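PDB 6FAK: afamin from Homo sapiens, which carries hydrophobic molecules in body fluids, binding vitamin E and keeping lipidated Wnt proteins soluble and active. Local coordinates for residues Leu121-Lys126 / Asn176-Leu181; Phe153-Leu158 / Val254-Asp259; Ser242-Gly247 / Arg258-Val263; Leu344-Leu349 / Val450-Asp455; Glu431-Ala436 / Leu456-Leu461. All coordinates share one frame; numbering follows the deposited sequence.

Contact 1: residues Leu121-Lys126 / Asn176-Leu181; sequences LDPEEK and NKVNCL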
# COMPACT_ATOMS: atom_id res chain seq x y z
N LEU A 121 -22.13 3.88 -13.31
CA LEU A 121 -23.42 3.64 -13.93
C LEU A 121 -24.51 4.36 -13.17
O LEU A 121 -24.43 4.58 -11.95
CB LEU A 121 -23.76 2.14 -13.95
CG LEU A 121 -22.90 1.24 -14.82
CD1 LEU A 121 -22.97 -0.21 -14.36
CD2 LEU A 121 -23.29 1.38 -16.29
N ASP A 122 -25.56 4.71 -13.89
CA ASP A 122 -26.81 5.11 -13.26
C ASP A 122 -27.28 3.97 -12.33
O ASP A 122 -27.34 2.81 -12.73
CB ASP A 122 -27.88 5.39 -14.34
CG ASP A 122 -29.22 5.74 -13.73
OD1 ASP A 122 -29.41 6.91 -13.35
OD2 ASP A 122 -30.06 4.84 -13.62
N PRO A 123 -27.66 4.31 -11.09
CA PRO A 123 -28.08 3.28 -10.12
C PRO A 123 -29.15 2.34 -10.62
O PRO A 123 -29.07 1.14 -10.37
CB PRO A 123 -28.59 4.06 -8.92
CG PRO A 123 -28.14 5.44 -9.12
CD PRO A 123 -27.75 5.67 -10.53
N GLU A 124 -30.16 2.87 -11.33
CA GLU A 124 -31.23 2.02 -11.86
C GLU A 124 -30.73 1.09 -12.98
O GLU A 124 -31.04 -0.10 -12.98
CB GLU A 124 -32.46 2.85 -12.29
CG GLU A 124 -33.33 3.31 -11.12
CD GLU A 124 -32.85 4.60 -10.46
OE1 GLU A 124 -32.48 5.53 -11.21
OE2 GLU A 124 -32.85 4.67 -9.19
N GLU A 125 -29.94 1.62 -13.90
CA GLU A 125 -29.31 0.76 -14.95
C GLU A 125 -28.29 -0.24 -14.36
O GLU A 125 -28.21 -1.39 -14.79
CB GLU A 125 -28.67 1.60 -16.05
CG GLU A 125 -29.67 2.39 -16.87
CD GLU A 125 -30.57 1.53 -17.76
OE1 GLU A 125 -31.65 2.03 -18.17
OE2 GLU A 125 -30.21 0.38 -18.07
N LYS A 126 -27.51 0.20 -13.38
CA LYS A 126 -26.62 -0.72 -12.67
C LYS A 126 -27.39 -1.91 -12.12
O LYS A 126 -26.96 -3.07 -12.24
CB LYS A 126 -25.91 0.01 -11.52
CG LYS A 126 -24.90 -0.80 -10.74
CD LYS A 126 -24.31 0.04 -9.60
CE LYS A 126 -22.80 0.07 -9.60
NZ LYS A 126 -22.30 1.31 -8.92
N ASN A 176 -34.11 3.89 -1.68
CA ASN A 176 -33.16 4.95 -2.03
C ASN A 176 -31.83 4.26 -2.43
O ASN A 176 -30.87 4.18 -1.63
CB ASN A 176 -33.05 5.94 -0.87
CG ASN A 176 -32.09 7.09 -1.15
OD1 ASN A 176 -31.37 7.11 -2.18
ND2 ASN A 176 -32.01 8.01 -0.20
N LYS A 177 -31.79 3.79 -3.69
CA LYS A 177 -30.64 3.01 -4.19
C LYS A 177 -29.30 3.75 -4.13
O LYS A 177 -28.27 3.14 -3.78
CB LYS A 177 -30.86 2.55 -5.62
CG LYS A 177 -31.87 1.44 -5.71
CD LYS A 177 -31.98 0.99 -7.16
CE LYS A 177 -33.01 -0.11 -7.31
NZ LYS A 177 -34.38 0.44 -7.41
N VAL A 178 -29.31 5.03 -4.49
CA VAL A 178 -28.08 5.83 -4.57
C VAL A 178 -27.44 5.94 -3.22
O VAL A 178 -26.23 5.79 -3.13
CB VAL A 178 -28.30 7.28 -5.09
CG1 VAL A 178 -27.00 8.12 -4.99
CG2 VAL A 178 -28.70 7.23 -6.52
N ASN A 179 -28.23 6.19 -2.16
CA ASN A 179 -27.65 6.42 -0.85
C ASN A 179 -27.04 5.13 -0.33
O ASN A 179 -25.92 5.14 0.21
CB ASN A 179 -28.66 6.89 0.19
CG ASN A 179 -27.98 7.11 1.54
OD1 ASN A 179 -27.11 7.96 1.63
ND2 ASN A 179 -28.27 6.24 2.55
N CYS A 180 -27.80 4.05 -0.48
CA CYS A 180 -27.30 2.69 -0.10
C CYS A 180 -25.95 2.35 -0.80
O CYS A 180 -24.99 1.99 -0.16
CB CYS A 180 -28.34 1.62 -0.45
SG CYS A 180 -27.94 -0.06 0.10
N LEU A 181 -25.93 2.42 -2.13
CA LEU A 181 -24.72 2.13 -2.91
C LEU A 181 -23.52 2.94 -2.42
O LEU A 181 -22.44 2.37 -2.20
CB LEU A 181 -24.94 2.37 -4.40
CG LEU A 181 -25.90 1.42 -5.10
CD1 LEU A 181 -26.34 2.01 -6.43
CD2 LEU A 181 -25.20 0.08 -5.30
O HOH W 1 -33.38 4.91 -5.82
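Pro123 meets Val178 and Leu181 through CG and CB of its ring, and it has more surface buried here than any other residue. Its CG lies 3.2 Å from Val178 CG2, closer than two carbons usually pack, a local tightness to be read with caution. The valine reaches the ring with the methyl that stands anti to its carbonyl carbon, CG2, while CG1 is anti to the backbone N (chi1 173°). Leu181, one turn further on, covers the neighbouring ring atom: its CD1 is 3.9 Å from Pro123 CB. The same methyl lies 4.2 Å from Lys126 CD, which makes the lysine's aliphatic stem part of the apolar patch. Lys177 adds its stem, its CB 4.3 Å from Pro123 CB. A water accepts from Lys177 N and, in the conformer of Glu124 modelled here, gives a weak bond to Glu124 OE2. Both helix starts are capped from within. Asp122 OD2 takes Glu125 N at 3.2 Å through its anti lone pair, and Asn176 OD1 takes Asn179 N at 3.3 Å from above the carbonyl plane. This surface contact joins, in the first albumin domain, helix 123-132 to the start of helix 177-209, the long helix that runs on into the second; the disulfide Cys180-Cys171 ties that start to the end of helix 154-171.

Contact 2: residues Phe153-Leu158 / Val254-Asp259; sequences FAPTLL and VQCIRD
Cys256 lays its sulfur against Pro155 and Phe153, with SG 3.7 Å from Pro155 CD and 3.9 Å from Phe153 CB. SG is anti to the backbone N (chi1 -175°), and from there it also makes a sulfur-aromatic contact with Phe153: it lies 4.9 Å from the centroid of that ring, along a line 38° off the normal, an oblique approach. The disulfide to Cys248 fixes the sulfur, and Phe153 also touches Cys248, so both halves of the bridge meet the aromatic residue. One residue on, Ile257 works with CG1 and CD1. Its CD1 meets Ala154 CB at 4.1 Å and Leu158 CD1 at the same distance, the leucine and isoleucine side chains crossing at about a right angle, while its CG1 faces Pro155 CG at 4.2 Å. Contacts of 3.7 to 4.2 Å without a polar bond between the segments mark this as ordinary apolar packing, and all six touching residues are buried. The helix axes are 9.8 Å apart and nearly perpendicular, at 88°, so the N-terminal end of helix 154-171 crosses the other helix. Ile25 and Ile28 of helix 22-33 extend the apolar cluster, the former touching Ile257 and the latter Leu158. The packing joins the first and second albumin domains of the all-helical, disulfide-rich serum albumin fold, with segment 254-259 inside the region that forms the pocket for hydrophobic ligands.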
# COMPACT_ATOMS: atom_id res chain seq x y z
N PHE A 153 -2.97 -7.50 -5.37
CA PHE A 153 -2.83 -8.95 -5.62
C PHE A 153 -4.21 -9.54 -5.98
O PHE A 153 -5.24 -9.07 -5.45
CB PHE A 153 -2.31 -9.69 -4.40
CG PHE A 153 -0.92 -9.31 -3.93
CD1 PHE A 153 -0.06 -8.46 -4.67
CD2 PHE A 153 -0.45 -9.87 -2.77
CE1 PHE A 153 1.24 -8.17 -4.21
CE2 PHE A 153 0.84 -9.59 -2.29
CZ PHE A 153 1.66 -8.72 -2.99
N ALA A 154 -4.21 -10.56 -6.85
CA ALA A 154 -5.46 -11.16 -7.35
C ALA A 154 -6.45 -11.64 -6.29
O ALA A 154 -7.66 -11.37 -6.44
CB ALA A 154 -5.21 -12.22 -8.40
N PRO A 155 -5.98 -12.35 -5.25
CA PRO A 155 -6.92 -12.79 -4.23
C PRO A 155 -7.64 -11.60 -3.57
O PRO A 155 -8.84 -11.68 -3.27
CB PRO A 155 -6.01 -13.52 -3.22
CG PRO A 155 -4.86 -13.99 -4.03
CD PRO A 155 -4.64 -12.94 -5.05
N THR A 156 -6.94 -10.48 -3.41
CA THR A 156 -7.54 -9.26 -2.87
C THR A 156 -8.63 -8.67 -3.80
O THR A 156 -9.77 -8.37 -3.35
CB THR A 156 -6.46 -8.22 -2.55
OG1 THR A 156 -5.51 -8.83 -1.65
CG2 THR A 156 -7.08 -7.00 -1.92
N LEU A 157 -8.30 -8.55 -5.07
CA LEU A 157 -9.20 -8.00 -6.07
C LEU A 157 -10.44 -8.86 -6.24
O LEU A 157 -11.57 -8.31 -6.39
CB LEU A 157 -8.49 -7.85 -7.43
CG LEU A 157 -8.16 -6.51 -8.03
CD1 LEU A 157 -8.06 -5.34 -7.04
CD2 LEU A 157 -6.94 -6.58 -8.93
N LEU A 158 -10.26 -10.17 -6.27
CA LEU A 158 -11.41 -11.11 -6.33
C LEU A 158 -12.33 -11.01 -5.08
O LEU A 158 -13.55 -11.08 -5.19
CB LEU A 158 -10.94 -12.54 -6.51
CG LEU A 158 -10.26 -12.89 -7.82
CD1 LEU A 158 -9.57 -14.24 -7.70
CD2 LEU A 158 -11.22 -12.91 -8.98
N VAL A 254 -2.07 -16.17 -11.69
CA VAL A 254 -2.21 -17.62 -11.42
C VAL A 254 -1.27 -18.13 -10.31
O VAL A 254 -1.71 -18.78 -9.36
CB VAL A 254 -2.04 -18.46 -12.73
CG1 VAL A 254 -2.08 -19.94 -12.43
CG2 VAL A 254 -3.12 -18.08 -13.72
N GLN A 255 0.02 -17.83 -10.43
CA GLN A 255 0.98 -18.23 -9.42
C GLN A 255 0.67 -17.61 -8.05
O GLN A 255 0.88 -18.23 -7.00
CB GLN A 255 2.40 -17.84 -9.84
CG GLN A 255 3.49 -18.56 -9.05
CD GLN A 255 3.41 -20.09 -9.24
OE1 GLN A 255 3.00 -20.58 -10.30
NE2 GLN A 255 3.70 -20.82 -8.20
N CYS A 256 0.22 -16.36 -8.07
CA CYS A 256 -0.17 -15.67 -6.87
C CYS A 256 -1.28 -16.41 -6.13
O CYS A 256 -1.18 -16.65 -4.92
CB CYS A 256 -0.58 -14.22 -7.20
SG CYS A 256 -0.99 -13.13 -5.81
N ILE A 257 -2.34 -16.76 -6.87
CA ILE A 257 -3.48 -17.50 -6.31
C ILE A 257 -3.01 -18.85 -5.74
O ILE A 257 -3.31 -19.14 -4.59
CB ILE A 257 -4.67 -17.65 -7.32
CG1 ILE A 257 -5.37 -16.32 -7.52
CG2 ILE A 257 -5.71 -18.65 -6.82
CD1 ILE A 257 -6.14 -16.19 -8.82
N ARG A 258 -2.24 -19.60 -6.53
CA ARG A 258 -1.65 -20.88 -6.10
C ARG A 258 -0.79 -20.77 -4.86
O ARG A 258 -0.91 -21.58 -3.97
CB ARG A 258 -0.77 -21.51 -7.20
CG ARG A 258 -1.57 -22.10 -8.35
CD ARG A 258 -0.70 -22.81 -9.39
NE ARG A 258 -1.50 -23.27 -10.53
CZ ARG A 258 -1.08 -23.47 -11.78
NH1 ARG A 258 0.19 -23.26 -12.13
NH2 ARG A 258 -1.93 -23.88 -12.70
N ASP A 259 0.13 -19.82 -4.84
CA ASP A 259 1.00 -19.63 -3.67
C ASP A 259 0.24 -19.12 -2.45
O ASP A 259 0.59 -19.49 -1.34
CB ASP A 259 2.22 -18.72 -3.95
CG ASP A 259 3.17 -19.31 -4.96
OD1 ASP A 259 3.04 -20.50 -5.23
OD2 ASP A 259 4.05 -18.58 -5.50

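Contact 3: residues Ser242-Gly247 / Arg258-Val263; sequences SSNYDG and RDTSKV
Asn244 reaches across an antiparallel helix pair to Asp259, Thr260 and Val263. The pair, helices 231-250 and 253-268, is a helical hairpin of the disulfide-rich albumin fold; here the axes come within 8.7 Å at 162°, with Asn244 and Asp259 directly facing each other in the register. The asparagine CB starts the contact 3.9 Å from Asp259 CB, with Val263 CG2 slightly farther off. CG, anti to the backbone N (chi1 -166°), comes next and lies 3.7 Å from both the backbone N and the OG1 of Thr260. At the tip the amide divides. OD1 stands 3.1 Å from Thr260 OG1, a possible hydrogen bond that is not settled, because the hydroxyl hydrogen-bonds Cys256 O, its stronger partner, one turn back in its own helix. ND2 lies beside the Thr260 backbone, 3.4 Å from its CA, with Val263 CG2 at 3.7 Å. Val263 also packs on Val241 of the facing helix. Both segments belong to the region forming the pocket for hydrophobic ligands, and a tetraethylene glycol, probably from the crystallisation liquor, lies next to the side chain of Thr260. A water sits between the helices, 2.7 Å from Asp259 OD2 and 3.0 Å from Asn244 O.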
# COMPACT_ATOMS: atom_id res chain seq x y z
N SER A 242 7.39 -15.84 1.40
CA SER A 242 8.32 -15.15 0.54
C SER A 242 8.11 -15.51 -0.96
O SER A 242 8.06 -14.62 -1.81
CB SER A 242 9.76 -15.36 0.99
OG SER A 242 10.67 -14.79 0.09
N SER A 243 7.97 -16.80 -1.26
CA SER A 243 7.58 -17.25 -2.61
C SER A 243 6.28 -16.64 -3.07
O SER A 243 6.18 -16.20 -4.21
CB SER A 243 7.49 -18.82 -2.67
OG SER A 243 8.81 -19.29 -2.50
N ASN A 244 5.29 -16.58 -2.19
CA ASN A 244 4.01 -15.97 -2.45
C ASN A 244 4.17 -14.50 -2.86
O ASN A 244 3.60 -14.07 -3.89
CB ASN A 244 3.14 -16.10 -1.20
CG ASN A 244 1.68 -15.79 -1.43
OD1 ASN A 244 1.22 -15.54 -2.56
ND2 ASN A 244 0.91 -15.88 -0.34
N TYR A 245 4.92 -13.71 -2.09
CA TYR A 245 5.25 -12.33 -2.52
C TYR A 245 6.05 -12.26 -3.83
O TYR A 245 5.78 -11.39 -4.61
CB TYR A 245 5.96 -11.52 -1.43
CG TYR A 245 4.98 -10.99 -0.48
CD1 TYR A 245 4.40 -9.75 -0.68
CD2 TYR A 245 4.62 -11.71 0.62
CE1 TYR A 245 3.48 -9.26 0.21
CE2 TYR A 245 3.70 -11.23 1.50
CZ TYR A 245 3.13 -9.99 1.28
OH TYR A 245 2.17 -9.52 2.13
N ASP A 246 7.00 -13.16 -4.07
CA ASP A 246 7.75 -13.13 -5.31
C ASP A 246 6.79 -13.13 -6.54
O ASP A 246 6.97 -12.31 -7.47
CB ASP A 246 8.80 -14.27 -5.43
CG ASP A 246 10.03 -14.07 -4.50
OD1 ASP A 246 10.26 -12.96 -3.94
OD2 ASP A 246 10.74 -15.08 -4.30
N GLY A 247 5.81 -14.03 -6.56
CA GLY A 247 4.90 -14.16 -7.71
C GLY A 247 3.88 -13.03 -7.73
O GLY A 247 3.54 -12.50 -8.79
N ARG A 258 -2.24 -19.60 -6.53
CA ARG A 258 -1.65 -20.88 -6.10
C ARG A 258 -0.79 -20.77 -4.86
O ARG A 258 -0.91 -21.58 -3.97
CB ARG A 258 -0.77 -21.51 -7.20
CG ARG A 258 -1.57 -22.10 -8.35
CD ARG A 258 -0.70 -22.81 -9.39
NE ARG A 258 -1.50 -23.27 -10.53
CZ ARG A 258 -1.08 -23.47 -11.78
NH1 ARG A 258 0.19 -23.26 -12.13
NH2 ARG A 258 -1.93 -23.88 -12.70
N ASP A 259 0.13 -19.82 -4.84
CA ASP A 259 1.00 -19.63 -3.67
C ASP A 259 0.24 -19.12 -2.45
O ASP A 259 0.59 -19.49 -1.34
CB ASP A 259 2.22 -18.72 -3.95
CG ASP A 259 3.17 -19.31 -4.96
OD1 ASP A 259 3.04 -20.50 -5.23
OD2 ASP A 259 4.05 -18.58 -5.50
N THR A 260 -0.76 -18.25 -2.64
CA THR A 260 -1.59 -17.81 -1.52
C THR A 260 -2.34 -19.03 -0.91
O THR A 260 -2.31 -19.23 0.29
CB THR A 260 -2.59 -16.73 -1.98
OG1 THR A 260 -1.87 -15.57 -2.43
CG2 THR A 260 -3.54 -16.30 -0.84
N SER A 261 -2.93 -19.86 -1.76
CA SER A 261 -3.60 -21.06 -1.30
C SER A 261 -2.64 -22.01 -0.55
O SER A 261 -2.97 -22.55 0.51
CB SER A 261 -4.28 -21.77 -2.47
OG SER A 261 -4.71 -23.04 -2.07
N LYS A 262 -1.43 -22.17 -1.05
CA LYS A 262 -0.40 -22.94 -0.32
C LYS A 262 -0.13 -22.39 1.10
O LYS A 262 -0.05 -23.15 2.05
CB LYS A 262 0.89 -22.98 -1.13
CG LYS A 262 1.99 -23.89 -0.56
CD LYS A 262 3.16 -23.99 -1.52
CE LYS A 262 4.14 -25.09 -1.11
NZ LYS A 262 5.43 -25.05 -1.88
N VAL A 263 0.05 -21.07 1.24
CA VAL A 263 0.29 -20.46 2.53
C VAL A 263 -0.89 -20.76 3.51
O VAL A 263 -0.68 -21.22 4.65
CB VAL A 263 0.60 -18.95 2.39
CG1 VAL A 263 0.53 -18.23 3.71
CG2 VAL A 263 1.97 -18.70 1.76
O HOH W 2 3.10 -16.14 -5.97

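Contact 4: residues Leu344-Leu349 / Val450-Asp455; sequences LSIPEL and VDNLAD
Ser345 and Asp451 form the tight part of this contact, their side chains joined by a hydrogen bond of 2.6 Å from Ser345 OG to Asp451 OD2. The carboxylate receives it on its anti lone pair. Ser345 chi1 of 74° sets OG between the backbone N and the carbonyl carbon, and there the oxygen also accepts from Glu348 N at 3.0 Å, so one hydroxyl caps the helix and bonds the facing one. An alanine here would remove OG and would probably leave Glu348 N without its cap and Asp451 OD2 without this donor. Asn452 makes the second polar link: Ile346 N gives to its OD1 at 2.8 Å, in the carbonyl plane and on a lone pair, with an N-H...O angle of 158°. Pro347 fills the ground between the polar groups, its CD 3.3 Å from Asn452 OD1 and its CG 3.6 Å from Asp455 CG.

The amide nitrogen of Asn452 lies on the looser, wetter side. A water accepts from Asn452 ND2 at 3.0 Å and donates to Leu344 O, and ND2 also bonds a polyether molecule, probably from the crystallisation liquor, whose pocket includes Ile346, Pro347 and Asp455. Asp451 has further partners in Arg351 and Arg486, which would probably offset its buried charge. The contact thus sets the start of helix 346-363, in the second albumin domain, against helix 446-462 of the third, with helix 216-225 beside Ile346 and helix 423-440 packed on Val450 and Leu453.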
# COMPACT_ATOMS: atom_id res chain seq x y z
N LEU A 344 4.65 -3.48 19.56
CA LEU A 344 5.58 -2.75 18.67
C LEU A 344 5.16 -2.84 17.23
O LEU A 344 4.56 -3.86 16.78
CB LEU A 344 7.02 -3.25 18.83
CG LEU A 344 7.64 -3.11 20.23
CD1 LEU A 344 9.09 -3.55 20.28
CD2 LEU A 344 7.49 -1.70 20.80
N SER A 345 5.45 -1.79 16.48
CA SER A 345 5.25 -1.78 15.04
C SER A 345 6.28 -2.66 14.33
O SER A 345 7.32 -2.95 14.85
CB SER A 345 5.34 -0.36 14.51
OG SER A 345 6.66 0.12 14.49
N ILE A 346 5.96 -3.04 13.11
CA ILE A 346 6.88 -3.80 12.30
C ILE A 346 8.16 -3.00 12.01
O ILE A 346 9.23 -3.56 12.20
CB ILE A 346 6.21 -4.37 11.02
CG1 ILE A 346 4.95 -5.21 11.35
CG2 ILE A 346 7.19 -5.22 10.24
CD1 ILE A 346 5.14 -6.35 12.33
N PRO A 347 8.08 -1.70 11.62
CA PRO A 347 9.31 -0.91 11.43
C PRO A 347 10.17 -0.77 12.72
O PRO A 347 11.40 -0.86 12.65
CB PRO A 347 8.79 0.46 10.94
CG PRO A 347 7.45 0.22 10.42
CD PRO A 347 6.89 -1.01 11.09
N GLU A 348 9.51 -0.65 13.89
CA GLU A 348 10.20 -0.58 15.16
C GLU A 348 10.95 -1.91 15.41
O GLU A 348 12.07 -1.89 15.80
CB GLU A 348 9.28 -0.24 16.34
CG GLU A 348 10.10 -0.03 17.65
CD GLU A 348 11.06 1.18 17.59
OE1 GLU A 348 10.79 2.15 16.84
OE2 GLU A 348 12.06 1.19 18.35
N LEU A 349 10.31 -3.04 15.16
CA LEU A 349 11.00 -4.33 15.34
C LEU A 349 12.22 -4.45 14.42
O LEU A 349 13.22 -4.93 14.84
CB LEU A 349 10.06 -5.48 15.08
CG LEU A 349 8.93 -5.60 16.10
CD1 LEU A 349 7.86 -6.51 15.58
CD2 LEU A 349 9.46 -6.07 17.44
N VAL A 450 -0.15 3.37 14.57
CA VAL A 450 0.28 4.59 13.92
C VAL A 450 1.59 4.36 13.12
O VAL A 450 1.71 4.79 11.97
CB VAL A 450 0.52 5.71 14.95
CG1 VAL A 450 1.20 6.92 14.32
CG2 VAL A 450 -0.80 6.14 15.59
N ASP A 451 2.57 3.71 13.73
CA ASP A 451 3.87 3.60 13.06
C ASP A 451 3.74 2.65 11.86
O ASP A 451 4.34 2.91 10.83
CB ASP A 451 4.95 3.20 14.06
CG ASP A 451 6.38 3.39 13.53
OD1 ASP A 451 6.73 4.43 12.93
OD2 ASP A 451 7.21 2.48 13.68
N ASN A 452 2.93 1.60 11.98
CA ASN A 452 2.66 0.67 10.88
C ASN A 452 2.00 1.40 9.69
O ASN A 452 2.42 1.24 8.53
CB ASN A 452 1.76 -0.48 11.33
CG ASN A 452 2.53 -1.62 12.04
OD1 ASN A 452 3.74 -1.79 11.90
ND2 ASN A 452 1.78 -2.43 12.80
N LEU A 453 0.95 2.15 9.97
CA LEU A 453 0.23 2.84 8.90
C LEU A 453 0.97 4.03 8.34
O LEU A 453 0.92 4.23 7.14
CB LEU A 453 -1.16 3.28 9.35
CG LEU A 453 -2.19 2.17 9.57
CD1 LEU A 453 -3.51 2.81 9.96
CD2 LEU A 453 -2.40 1.32 8.34
N ALA A 454 1.66 4.79 9.18
CA ALA A 454 2.51 5.89 8.69
C ALA A 454 3.63 5.44 7.76
O ALA A 454 3.94 6.13 6.77
CB ALA A 454 3.13 6.67 9.85
N ASP A 455 4.22 4.28 8.05
CA ASP A 455 5.30 3.77 7.24
C ASP A 455 4.88 3.44 5.79
O ASP A 455 5.66 3.61 4.83
CB ASP A 455 5.89 2.51 7.89
CG ASP A 455 7.37 2.33 7.56
OD1 ASP A 455 8.21 3.14 8.07
OD2 ASP A 455 7.68 1.38 6.79
O HOH W 3 2.83 -4.64 14.59

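Contact 5: residues Glu431-Ala436 / Leu456-Leu461; sequences EKMVTA and LVFGEL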
# COMPACT_ATOMS: atom_id res chain seq x y z
N GLU A 431 -3.42 12.80 2.71
CA GLU A 431 -4.61 12.09 3.21
C GLU A 431 -4.22 10.76 3.81
O GLU A 431 -4.64 10.44 4.92
CB GLU A 431 -5.71 11.87 2.14
CG GLU A 431 -6.89 12.83 2.25
CD GLU A 431 -7.77 12.63 3.50
OE1 GLU A 431 -8.20 13.63 4.10
OE2 GLU A 431 -8.06 11.48 3.89
N LYS A 432 -3.39 10.00 3.11
CA LYS A 432 -2.88 8.76 3.64
C LYS A 432 -2.11 8.95 4.96
O LYS A 432 -2.29 8.18 5.90
CB LYS A 432 -1.99 8.05 2.63
CG LYS A 432 -2.81 7.47 1.50
CD LYS A 432 -1.97 6.96 0.32
CE LYS A 432 -2.87 6.71 -0.91
NZ LYS A 432 -2.11 6.50 -2.18
N MET A 433 -1.30 9.99 5.07
CA MET A 433 -0.60 10.22 6.34
C MET A 433 -1.59 10.46 7.50
O MET A 433 -1.45 9.86 8.55
CB MET A 433 0.39 11.35 6.22
CG MET A 433 1.21 11.61 7.47
SD MET A 433 2.26 10.21 7.92
CE MET A 433 3.62 10.45 6.80
N VAL A 434 -2.62 11.28 7.28
CA VAL A 434 -3.50 11.66 8.36
C VAL A 434 -4.36 10.49 8.83
O VAL A 434 -4.70 10.42 9.99
CB VAL A 434 -4.28 12.96 8.04
CG1 VAL A 434 -5.48 12.73 7.16
CG2 VAL A 434 -4.66 13.64 9.33
N THR A 435 -4.64 9.57 7.92
CA THR A 435 -5.41 8.35 8.20
C THR A 435 -4.79 7.42 9.22
O THR A 435 -5.50 6.77 9.98
CB THR A 435 -5.71 7.63 6.88
OG1 THR A 435 -6.52 8.53 6.12
CG2 THR A 435 -6.48 6.34 7.08
N ALA A 436 -3.46 7.39 9.29
CA ALA A 436 -2.78 6.73 10.37
C ALA A 436 -3.26 7.25 11.72
O ALA A 436 -3.46 6.45 12.66
CB ALA A 436 -1.29 6.92 10.27
N LEU A 456 3.63 3.05 5.64
CA LEU A 456 3.11 2.79 4.32
C LEU A 456 3.08 4.00 3.39
O LEU A 456 3.07 3.83 2.19
CB LEU A 456 1.69 2.24 4.38
CG LEU A 456 1.47 0.98 5.23
CD1 LEU A 456 -0.02 0.60 5.19
CD2 LEU A 456 2.41 -0.14 4.85
N VAL A 457 2.98 5.17 3.93
CA VAL A 457 3.00 6.38 3.09
C VAL A 457 4.31 6.43 2.29
O VAL A 457 4.29 6.60 1.06
CB VAL A 457 2.87 7.65 3.96
CG1 VAL A 457 2.96 8.91 3.11
CG2 VAL A 457 1.52 7.61 4.67
N PHE A 458 5.45 6.26 2.97
CA PHE A 458 6.76 6.43 2.29
C PHE A 458 7.02 5.27 1.35
O PHE A 458 7.74 5.42 0.34
CB PHE A 458 7.88 6.81 3.30
CG PHE A 458 7.52 8.06 4.08
CD1 PHE A 458 7.46 9.32 3.42
CD2 PHE A 458 7.11 8.00 5.40
CE1 PHE A 458 7.07 10.49 4.10
CE2 PHE A 458 6.72 9.16 6.09
CZ PHE A 458 6.70 10.40 5.44
N GLY A 459 6.34 4.16 1.59
CA GLY A 459 6.30 3.08 0.59
C GLY A 459 5.62 3.42 -0.71
O GLY A 459 6.08 3.03 -1.78
N GLU A 460 4.52 4.16 -0.62
CA GLU A 460 3.82 4.71 -1.80
C GLU A 460 4.71 5.72 -2.55
O GLU A 460 4.80 5.71 -3.78
CB GLU A 460 2.56 5.44 -1.35
CG GLU A 460 1.45 5.47 -2.37
CD GLU A 460 0.42 4.36 -2.18
OE1 GLU A 460 0.29 3.79 -1.07
OE2 GLU A 460 -0.26 4.09 -3.17
N LEU A 461 5.33 6.62 -1.79
CA LEU A 461 6.20 7.65 -2.30
C LEU A 461 7.43 7.14 -3.06
O LEU A 461 7.82 7.68 -4.06
CB LEU A 461 6.71 8.49 -1.11
CG LEU A 461 7.61 9.72 -1.32
CD1 LEU A 461 7.00 10.63 -2.33
CD2 LEU A 461 7.73 10.48 -0.01
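Met433 and Phe458 meet through the methionine's terminal methyl, whose CE is 3.4 Å from both CZ and CE2 of the ring. The methionine starts with CG anti to the backbone N and then bends at chi2 and chi3, the last turn (80°) bringing CE to the ring. The approach is oblique to the ring, and the two side chains also cross at a slant. Val457 occupies the space nearer the backbone. Its CG1 lies 4.1 Å from Met433 CE, whereas CG2, anti to its own carbonyl carbon, faces the other helix's main chain, 3.7 Å from Met433 N.

Helices 423-440 and 446-462 run antiparallel here, with axes 9.8 Å apart at 164°, as a helical hairpin of the third domain in the three-domain albumin fold. Met433 touches Tyr410 of helix 376-417 as well as Phe458, and Phe489 stacks on the latter.

The charged end of the contact has a different shape. Lys432 is extended beyond CG and carries NZ to 3.2 Å from Glu460 OE2, a salt bridge in which the two side chains cross at about a right angle. Glu460 comes to meet it bent at chi2 (96°). The same oxygen also bridges to Lys200 of helix 177-209, so one carboxylate probably offsets part of the two positive charges. An alanine in place of Glu460 would probably leave Lys432 and Lys200 close together without the carboxylate that pairs with both.

Overall arrangement
Contact 1 is the surface member of the set, centred 29 Å from the middle of the chain and held by a small apolar patch between capped helix starts. Contacts 2, 4 and 5 are buried, yet differ in chemistry: contact 2 is apolar with a disulfide sulfur, contact 4 polar, and contact 5 joins a methionine methyl packed on a phenylalanine ring to a salt bridge. Contact 3 is only partly buried, with asparagine, threonine and water between its helices. Contacts 3 and 5 are each an antiparallel hairpin within its own domain, the second and the third, whereas contacts 2 and 4 join successive domains. Helix 253-268 serves contacts 2 and 3; helix 446-462 serves contacts 4 and 5.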